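Local coordinates for protein putative TetR-family transcriptional regulator (Rhodococcus sp., PDB 2G3B) that probably acts as a DNA-binding transcriptional repressor of the TetR family, recognising regulatory DNA through a predicted helix-turn-helix motif, at residues A11-I16 with V94-L99; R19-L24 with K45-L50; D74-R79 with T139-R144; S127-A132 with V153-L158. One frame throughout, in Å; residues are numbered along the deposited sequence.

Contact 1 (A11-I16 with V94-L99); sequences ASATAI and VVENSL
The polar part of this contact is carried by T14 and E96. E96 leaves its helix with CG anti to the backbone N (chi1 -171°) and runs on extended, which carries the carboxylate over to the other helix, where it comes across T14 at a slant. There OE2 of E96 comes to 2.8 Å from OG1 of T14. That hydroxyl also lies within hydrogen-bonding range of K10 O, one turn back, and its single proton could serve either acceptor. The other carboxylate oxygen, OE1, belongs mainly to R61, which forms a salt bridge with it, so the glutamate links three helices through one flat group.

The rest is van der Waals packing of the carboxylate on methyl groups: OE1 of E96 stands 3.9 Å from CB of A13, and OE2 lies 3.7 Å from CG2 of T14. The backbones come near here, the CA atoms of T14 and E96 being 6.8 Å apart. An alanine in place of E96 would probably leave R61 without its carboxylate mate and open a gap beside T14.

R61 also ties in N97, whose OD1 accepts from its NE, and its helix 47-66 covers A13 as well. E96 touches A17 further along helix 2-23, and helix 148-167 packs on S98 and L99. The contact thus joins the N-terminal helix to helix 92-110, with helix 47-66 lying against both.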
# COMPACT_ATOMS: atom_id res chain seq x y z
N ALA A 11 -16.71 -16.44 -1.93
CA ALA A 11 -15.66 -17.45 -2.10
C ALA A 11 -14.46 -16.88 -2.86
O ALA A 11 -13.32 -17.24 -2.61
CB ALA A 11 -16.25 -18.72 -2.87
N SER A 12 -14.73 -15.97 -3.79
CA SER A 12 -13.66 -15.34 -4.55
C SER A 12 -12.82 -14.44 -3.65
O SER A 12 -11.60 -14.50 -3.71
CB SER A 12 -14.24 -14.55 -5.74
OG SER A 12 -14.86 -15.48 -6.65
N ALA A 13 -13.48 -13.63 -2.81
CA ALA A 13 -12.78 -12.81 -1.80
C ALA A 13 -11.82 -13.63 -0.90
O ALA A 13 -10.66 -13.24 -0.68
CB ALA A 13 -13.81 -12.04 -0.96
N THR A 14 -12.30 -14.77 -0.39
CA THR A 14 -11.46 -15.66 0.41
C THR A 14 -10.24 -16.26 -0.33
O THR A 14 -9.15 -16.27 0.20
CB THR A 14 -12.33 -16.82 0.98
OG1 THR A 14 -13.45 -16.24 1.66
CG2 THR A 14 -11.52 -17.73 1.94
N ALA A 15 -10.47 -16.77 -1.55
CA ALA A 15 -9.41 -17.26 -2.42
C ALA A 15 -8.37 -16.20 -2.71
O ALA A 15 -7.15 -16.40 -2.57
CB ALA A 15 -10.05 -17.80 -3.74
N ILE A 16 -8.84 -15.03 -3.05
CA ILE A 16 -7.90 -13.95 -3.26
C ILE A 16 -7.10 -13.60 -2.00
O ILE A 16 -5.88 -13.50 -2.08
CB ILE A 16 -8.56 -12.72 -3.85
CG1 ILE A 16 -9.17 -13.10 -5.24
CG2 ILE A 16 -7.48 -11.58 -4.02
CD1 ILE A 16 -10.20 -12.08 -5.78
N VAL A 94 -13.30 -7.75 7.91
CA VAL A 94 -12.47 -6.58 7.62
C VAL A 94 -11.06 -7.00 7.31
O VAL A 94 -10.43 -6.44 6.41
CB VAL A 94 -12.54 -5.52 8.79
CG1 VAL A 94 -11.60 -4.34 8.56
CG2 VAL A 94 -14.00 -4.98 8.92
N VAL A 95 -10.55 -8.02 8.03
CA VAL A 95 -9.18 -8.48 7.80
C VAL A 95 -9.14 -9.10 6.41
O VAL A 95 -8.22 -8.87 5.60
CB VAL A 95 -8.74 -9.54 8.88
CG1 VAL A 95 -7.49 -10.30 8.45
CG2 VAL A 95 -8.49 -8.84 10.22
N GLU A 96 -10.12 -9.97 6.15
CA GLU A 96 -10.17 -10.61 4.83
C GLU A 96 -10.29 -9.59 3.70
O GLU A 96 -9.60 -9.72 2.70
CB GLU A 96 -11.29 -11.62 4.77
CG GLU A 96 -11.19 -12.42 3.47
CD GLU A 96 -12.38 -13.26 3.26
OE1 GLU A 96 -13.42 -12.71 2.87
OE2 GLU A 96 -12.29 -14.47 3.54
N ASN A 97 -11.18 -8.62 3.82
CA ASN A 97 -11.33 -7.60 2.76
C ASN A 97 -9.99 -6.94 2.50
O ASN A 97 -9.61 -6.67 1.38
CB ASN A 97 -12.17 -6.38 3.25
CG ASN A 97 -13.65 -6.57 3.03
OD1 ASN A 97 -14.07 -7.51 2.32
ND2 ASN A 97 -14.47 -5.65 3.64
N SER A 98 -9.30 -6.64 3.61
CA SER A 98 -8.02 -5.96 3.58
C SER A 98 -6.91 -6.79 2.91
O SER A 98 -6.17 -6.26 2.06
CB SER A 98 -7.69 -5.50 5.01
OG SER A 98 -6.51 -4.77 4.96
N LEU A 99 -6.81 -8.09 3.26
CA LEU A 99 -5.91 -9.00 2.60
C LEU A 99 -6.16 -9.09 1.10
O LEU A 99 -5.19 -9.06 0.33
CB LEU A 99 -5.97 -10.43 3.19
CG LEU A 99 -5.45 -10.59 4.60
CD1 LEU A 99 -6.07 -11.88 5.23
CD2 LEU A 99 -3.86 -10.60 4.54

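Contact 2 (R19-L24 with K45-L50); sequences RGIRGL and KDRIGL
L24 and L50 turn the same way at the first torsion: each puts CG anti to its own backbone N (chi1 177° and 178°), which sends the two branched ends at one another. They meet methyl to methyl, CD2 of L24 lying 4.3 Å from CD2 of L50, an ordinary apolar touch between buried residues. R47 is also stretched out, its chain extended from CG to NE, and this carries the guanidinium over to I21. CG2 of I21 sits at the guanidinium edge, close to its plane, next to NH2. R47 has two deposited conformers, and the one described here brings NH2 within 3.2 Å of that methyl carbon, so the exact approach is doubtful; the arginine is exposed and also touches a crystal neighbour.

Just before R47 the chain turns into its helix. D46 is the N-cap of helix 47-66: its OD1 accepts from G49 N at 2.8 Å, with an N-H...O angle of 153° and the donor nearly in line with the carboxylate C-O bond. K45 makes at most a long, weak pairing with OD2 of D46, 3.8 Å from its NZ.

Around the two leucines, I8 and S12 of helix 2-23 pack on L50, A15 packs on L24, and L51 touches both L24 and I21. The segments bracket helices 26-33 and 37-44, which span the predicted helix-turn-helix. Closing the first helix against the start of helix 47-66 in this way is the layout of the small helical DNA-binding domain of TetR-family regulators.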
# COMPACT_ATOMS: atom_id res chain seq x y z
N ARG A 19 -4.73 -16.98 -1.14
CA ARG A 19 -3.91 -17.66 -2.15
C ARG A 19 -3.45 -16.69 -3.25
O ARG A 19 -2.64 -17.02 -4.11
CB ARG A 19 -4.72 -18.81 -2.77
CG ARG A 19 -5.03 -20.02 -1.83
CD ARG A 19 -5.78 -21.17 -2.60
NE ARG A 19 -7.25 -20.97 -2.64
CZ ARG A 19 -8.12 -21.73 -3.32
NH1 ARG A 19 -7.71 -22.80 -4.04
NH2 ARG A 19 -9.43 -21.44 -3.27
N GLY A 20 -3.95 -15.46 -3.17
CA GLY A 20 -3.68 -14.42 -4.13
C GLY A 20 -4.41 -14.66 -5.44
O GLY A 20 -5.07 -15.67 -5.63
N ILE A 21 -4.24 -13.72 -6.37
CA ILE A 21 -4.77 -13.86 -7.73
C ILE A 21 -4.33 -15.17 -8.44
O ILE A 21 -5.15 -15.81 -9.09
CB ILE A 21 -4.50 -12.49 -8.48
CG1 ILE A 21 -5.46 -11.41 -7.98
CG2 ILE A 21 -4.39 -12.56 -9.98
CD1 ILE A 21 -6.83 -11.92 -7.59
N ARG A 22 -3.07 -15.59 -8.31
CA ARG A 22 -2.64 -16.88 -8.92
C ARG A 22 -3.24 -18.13 -8.27
O ARG A 22 -3.27 -19.23 -8.87
CB ARG A 22 -1.12 -17.00 -8.91
CG ARG A 22 -0.50 -16.83 -7.53
CD ARG A 22 0.96 -16.41 -7.62
NE ARG A 22 1.67 -17.14 -8.66
CZ ARG A 22 1.85 -18.46 -8.65
NH1 ARG A 22 1.35 -19.18 -7.64
NH2 ARG A 22 2.52 -19.05 -9.64
N GLY A 23 -3.72 -17.99 -7.04
CA GLY A 23 -4.26 -19.15 -6.32
C GLY A 23 -5.75 -19.29 -6.46
O GLY A 23 -6.34 -20.29 -5.98
N LEU A 24 -6.36 -18.27 -7.09
CA LEU A 24 -7.77 -18.24 -7.44
C LEU A 24 -8.01 -19.12 -8.66
O LEU A 24 -7.51 -18.83 -9.76
CB LEU A 24 -8.21 -16.82 -7.77
CG LEU A 24 -9.65 -16.55 -8.24
CD1 LEU A 24 -10.62 -16.43 -7.07
CD2 LEU A 24 -9.70 -15.23 -9.06
N LYS A 45 -18.75 -13.99 -16.98
CA LYS A 45 -18.23 -14.15 -18.34
C LYS A 45 -16.89 -14.85 -18.40
O LYS A 45 -16.72 -15.80 -19.18
CB LYS A 45 -18.16 -12.82 -19.12
CG LYS A 45 -17.77 -13.04 -20.58
CD LYS A 45 -17.39 -11.75 -21.31
CE LYS A 45 -17.05 -12.06 -22.78
NZ LYS A 45 -16.01 -11.08 -23.19
N ASP A 46 -15.95 -14.34 -17.63
CA ASP A 46 -14.55 -14.77 -17.72
C ASP A 46 -13.82 -14.39 -16.42
O ASP A 46 -14.43 -13.81 -15.48
CB ASP A 46 -13.86 -14.21 -19.00
CG ASP A 46 -14.01 -12.71 -19.12
OD1 ASP A 46 -14.28 -12.05 -18.08
OD2 ASP A 46 -13.87 -12.19 -20.25
N ARG A 47 -12.54 -14.75 -16.34
CA ARG A 47 -11.79 -14.54 -15.11
C ARG A 47 -11.62 -13.05 -14.79
O ARG A 47 -11.78 -12.66 -13.63
CB ARG A 47 -10.45 -15.28 -15.13
CG ARG A 47 -9.69 -15.22 -13.81
CD ARG A 47 -8.38 -16.02 -13.91
NE ARG A 47 -7.33 -15.47 -13.05
CZ ARG A 47 -6.61 -14.38 -13.33
NH1 ARG A 47 -6.80 -13.72 -14.48
NH2 ARG A 47 -5.67 -13.98 -12.49
N ILE A 48 -11.38 -12.21 -15.80
CA ILE A 48 -11.32 -10.76 -15.50
C ILE A 48 -12.70 -10.21 -15.04
O ILE A 48 -12.76 -9.37 -14.14
CB ILE A 48 -10.66 -9.91 -16.67
CG1 ILE A 48 -10.28 -8.50 -16.20
CG2 ILE A 48 -11.52 -9.82 -17.94
CD1 ILE A 48 -9.31 -8.45 -14.99
N GLY A 49 -13.78 -10.67 -15.66
CA GLY A 49 -15.14 -10.26 -15.18
C GLY A 49 -15.36 -10.67 -13.72
O GLY A 49 -15.94 -9.91 -12.93
N LEU A 50 -14.90 -11.88 -13.36
CA LEU A 50 -14.96 -12.37 -11.96
C LEU A 50 -14.22 -11.42 -11.02
O LEU A 50 -14.74 -11.01 -9.96
CB LEU A 50 -14.45 -13.86 -11.84
CG LEU A 50 -14.42 -14.50 -10.41
CD1 LEU A 50 -15.84 -14.59 -9.85
CD2 LEU A 50 -13.74 -15.89 -10.31

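Contact 3 (D74-R79 with T139-R144); sequences DSARDR and TGEISR
E141 reaches across to A76 at the start of helix 76-86, where S75, the N-cap residue, and D78 form a capping box. From CB the glutamate turns its CG anti to the carbonyl carbon (chi1 -58°) and then runs extended, bringing CD to 3.7 Å from CB of A76. At the fork the two oxygens part company. OE1 lies 2.9 Å from OG1 of T139, whose proton may instead go to A136 O. OE2 accepts from A76 N at 2.9 Å in a nearly straight bond (173°), met on the syn side but 30° out of the carboxylate plane, and it also sits against CB of A76.

An amide of the first helical turn thus donates to a carboxylate from the loop between helices 115-139 and 148-167, and the negative charge of E141 is likely to suit the positive N-terminal end of the helix. An alanine at E141 would probably leave A76 N without this acceptor and set adrift the water that OE2 shares with R77 N. The box itself is closed by S75 N donating to OD2 of D78. The amide next along, R77 N, is reached indirectly: that water accepts from it at 2.9 Å and donates to OE2 of E141 at 2.7 Å.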
# COMPACT_ATOMS: atom_id res chain seq x y z
N ASP A 74 -23.59 12.28 13.53
CA ASP A 74 -23.99 13.36 12.63
C ASP A 74 -22.87 14.19 11.98
O ASP A 74 -22.96 14.52 10.81
CB ASP A 74 -24.99 14.32 13.32
N SER A 75 -21.81 14.53 12.70
CA SER A 75 -20.90 15.57 12.15
C SER A 75 -20.12 15.06 10.95
O SER A 75 -20.12 13.86 10.67
CB SER A 75 -19.96 16.13 13.23
OG SER A 75 -19.00 15.14 13.62
N ALA A 76 -19.45 15.96 10.23
CA ALA A 76 -18.57 15.51 9.12
C ALA A 76 -17.40 14.76 9.73
O ALA A 76 -16.95 13.70 9.23
CB ALA A 76 -18.10 16.66 8.29
N ARG A 77 -16.93 15.29 10.86
CA ARG A 77 -15.88 14.64 11.61
C ARG A 77 -16.28 13.21 11.98
O ARG A 77 -15.50 12.28 11.76
CB ARG A 77 -15.48 15.46 12.85
CG ARG A 77 -14.05 15.22 13.15
CD ARG A 77 -13.62 15.83 14.43
NE ARG A 77 -12.31 15.28 14.71
CZ ARG A 77 -11.27 16.01 15.05
NH1 ARG A 77 -11.39 17.33 15.20
NH2 ARG A 77 -10.12 15.40 15.29
N ASP A 78 -17.49 13.03 12.50
CA ASP A 78 -18.02 11.70 12.85
C ASP A 78 -18.00 10.74 11.66
O ASP A 78 -17.48 9.63 11.77
CB ASP A 78 -19.44 11.79 13.43
CG ASP A 78 -19.49 12.53 14.77
OD1 ASP A 78 -18.56 12.41 15.62
OD2 ASP A 78 -20.48 13.27 14.97
N ARG A 79 -18.47 11.21 10.50
CA ARG A 79 -18.61 10.38 9.29
C ARG A 79 -17.27 10.03 8.69
O ARG A 79 -17.03 8.89 8.30
CB ARG A 79 -19.54 11.02 8.23
CG ARG A 79 -21.00 11.12 8.69
CD ARG A 79 -21.96 11.64 7.61
NE ARG A 79 -22.03 13.10 7.56
CZ ARG A 79 -22.93 13.84 8.19
NH1 ARG A 79 -23.87 13.27 8.94
NH2 ARG A 79 -22.88 15.17 8.09
N THR A 139 -20.68 23.57 4.82
CA THR A 139 -21.07 23.90 6.20
C THR A 139 -19.98 24.64 6.96
O THR A 139 -20.26 25.26 7.98
CB THR A 139 -21.34 22.62 7.02
OG1 THR A 139 -20.10 21.96 7.23
CG2 THR A 139 -22.33 21.69 6.34
N GLY A 140 -18.73 24.53 6.51
CA GLY A 140 -17.57 25.11 7.21
C GLY A 140 -16.95 24.26 8.32
O GLY A 140 -16.18 24.77 9.15
N GLU A 141 -17.26 22.97 8.35
CA GLU A 141 -16.61 22.05 9.31
C GLU A 141 -15.14 21.76 8.95
O GLU A 141 -14.35 21.29 9.79
CB GLU A 141 -17.40 20.75 9.42
CG GLU A 141 -18.85 20.96 9.85
CD GLU A 141 -19.68 19.69 9.74
OE1 GLU A 141 -20.44 19.54 8.75
OE2 GLU A 141 -19.54 18.83 10.64
N ILE A 142 -14.76 22.05 7.71
CA ILE A 142 -13.40 21.82 7.25
C ILE A 142 -12.86 23.07 6.57
O ILE A 142 -13.62 23.80 5.93
CB ILE A 142 -13.33 20.62 6.26
CG1 ILE A 142 -13.67 19.31 6.97
CG2 ILE A 142 -11.93 20.53 5.65
CD1 ILE A 142 -13.39 18.01 6.17
N SER A 143 -11.56 23.30 6.73
CA SER A 143 -10.85 24.33 5.97
C SER A 143 -11.24 24.28 4.50
O SER A 143 -11.16 23.20 3.85
CB SER A 143 -9.33 24.13 6.08
OG SER A 143 -8.65 25.07 5.26
N ARG A 144 -11.67 25.42 3.99
CA ARG A 144 -11.97 25.56 2.58
C ARG A 144 -10.67 25.54 1.78
O ARG A 144 -10.69 25.58 0.55
CB ARG A 144 -12.78 26.83 2.31
O HOH W 1 -17.37 17.95 11.99

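Contact 4 (S127-A132 with V153-L158); sequences SEIADA and VTMTAL
I129 points at the facing helix and divides its branches between two partners, M155 and T156. Its CG2 is anti to the backbone N and CG1 anti to the carbonyl carbon (chi1 -63°), so that CG2 faces M155 while CG1 faces T156. CG1 lies 3.8 Å from CG2 of T156, a normal van der Waals distance, the two side chains running past one another head to tail.

M155 is a selenomethionine in the crystal and was modelled in two conformers. In the one described, its chain runs straight as far as SE and then folds back, chi3 being 14°, which swings CE over to the isoleucine. CE is 4.1 Å from CD1 of I129; its still closer approach to CG2 is too short to be real, so only the general pairing of a methyl end with a branched aliphatic can be trusted.

T156 holds OG1 between its backbone N and carbonyl carbon (chi1 57°). This turns the hydroxyl back along its own helix, toward A152 O, its main partner, and V153 O at 3.1 Å, leaving CG2 to face I129. R165 of the second subunit donates to the same OG1, so one threonine serves the packing inside the chain through its methyl and the dimer interface through its hydroxyl.

Helix 76-86 covers the isoleucine and the selenomethionine together, with L84 touching both, S83 on I129 and L80 on M155. W125 and V126 of helix 115-139 lie on T156, while V153 and T154 pack on H179 and A157 on L162 of the second subunit.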
# COMPACT_ATOMS: atom_id res chain seq x y z
N SER A 127 -14.35 8.78 -3.83
CA SER A 127 -15.49 9.67 -4.00
C SER A 127 -16.34 9.80 -2.75
O SER A 127 -16.87 10.88 -2.48
CB SER A 127 -16.33 9.22 -5.21
OG SER A 127 -17.31 10.17 -5.51
N GLU A 128 -16.48 8.73 -1.97
CA GLU A 128 -17.24 8.83 -0.70
C GLU A 128 -16.54 9.80 0.21
O GLU A 128 -17.18 10.61 0.86
CB GLU A 128 -17.28 7.49 0.04
CG GLU A 128 -17.79 6.34 -0.72
CD GLU A 128 -17.68 5.00 0.11
OE1 GLU A 128 -17.35 5.04 1.32
OE2 GLU A 128 -17.92 3.93 -0.45
N ILE A 129 -15.21 9.71 0.25
CA ILE A 129 -14.42 10.58 1.10
C ILE A 129 -14.40 12.02 0.56
O ILE A 129 -14.62 12.98 1.33
CB ILE A 129 -12.97 10.08 1.24
CG1 ILE A 129 -12.91 8.70 1.94
CG2 ILE A 129 -12.13 11.10 2.03
CD1 ILE A 129 -13.39 8.77 3.42
N ALA A 130 -14.14 12.20 -0.74
CA ALA A 130 -14.22 13.54 -1.36
C ALA A 130 -15.58 14.18 -1.10
O ALA A 130 -15.65 15.34 -0.76
CB ALA A 130 -13.97 13.45 -2.88
N ASP A 131 -16.67 13.45 -1.32
CA ASP A 131 -17.97 14.06 -1.13
C ASP A 131 -18.17 14.54 0.30
O ASP A 131 -18.73 15.60 0.54
CB ASP A 131 -19.09 13.09 -1.50
CG ASP A 131 -20.47 13.71 -1.37
OD1 ASP A 131 -20.76 14.73 -2.03
OD2 ASP A 131 -21.31 13.17 -0.64
N ALA A 132 -17.73 13.72 1.26
CA ALA A 132 -17.80 14.11 2.66
C ALA A 132 -17.11 15.42 2.90
O ALA A 132 -17.66 16.33 3.56
CB ALA A 132 -17.21 12.97 3.58
N VAL A 153 -7.88 11.32 -2.06
CA VAL A 153 -6.87 10.42 -2.64
C VAL A 153 -5.82 10.11 -1.58
O VAL A 153 -5.45 8.95 -1.34
CB VAL A 153 -6.19 11.00 -3.92
CG1 VAL A 153 -4.92 10.18 -4.29
CG2 VAL A 153 -7.19 11.00 -5.11
N THR A 154 -5.34 11.17 -0.93
CA THR A 154 -4.32 11.05 0.08
C THR A 154 -4.75 10.23 1.32
O THR A 154 -4.03 9.36 1.80
CB THR A 154 -3.83 12.49 0.42
OG1 THR A 154 -3.25 12.99 -0.75
CG2 THR A 154 -2.81 12.48 1.49
N MSE A 155 -5.94 10.51 1.83
CA MSE A 155 -6.41 9.80 3.01
C MSE A 155 -6.62 8.34 2.72
O MSE A 155 -6.25 7.49 3.53
CB MSE A 155 -7.68 10.42 3.55
CG MSE A 155 -7.41 11.72 4.25
SE MSE A 155 -9.00 12.68 4.73
CE MSE A 155 -10.32 11.29 4.48
N THR A 156 -7.21 8.02 1.58
CA THR A 156 -7.44 6.61 1.25
C THR A 156 -6.12 5.92 0.95
O THR A 156 -5.95 4.73 1.26
CB THR A 156 -8.41 6.42 0.11
OG1 THR A 156 -7.92 7.12 -1.04
CG2 THR A 156 -9.82 6.94 0.50
N ALA A 157 -5.19 6.63 0.30
CA ALA A 157 -3.85 6.08 0.08
C ALA A 157 -3.13 5.77 1.41
O ALA A 157 -2.43 4.75 1.55
CB ALA A 157 -2.98 7.01 -0.81
N LEU A 158 -3.29 6.66 2.39
CA LEU A 158 -2.79 6.44 3.77
C LEU A 158 -3.38 5.17 4.41
O LEU A 158 -2.67 4.34 4.97
CB LEU A 158 -3.06 7.68 4.69
CG LEU A 158 -2.74 7.48 6.18
CD1 LEU A 158 -1.16 7.19 6.37
CD2 LEU A 158 -3.24 8.65 7.08

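From the N terminus, helix 2-23 opens two contacts in succession. Contact 2 closes first, a short loop round helices 26-33 and 37-44, and it is nested inside the much longer loop that contact 1 closes at helix 92-110; the two touch through I16 packing on I21. Contact 3 opens at residues 74-79, inside the loop of contact 1, and closes beyond it at 139-144, so these two cross. Contact 4, short again, crosses contact 3 in turn but follows contacts 1 and 2 in series. Contact 2 therefore lies within the probable DNA-binding end, contact 1 joins it to the C-terminal region, and contacts 3 and 4, centres 14 Å apart, tie the far end.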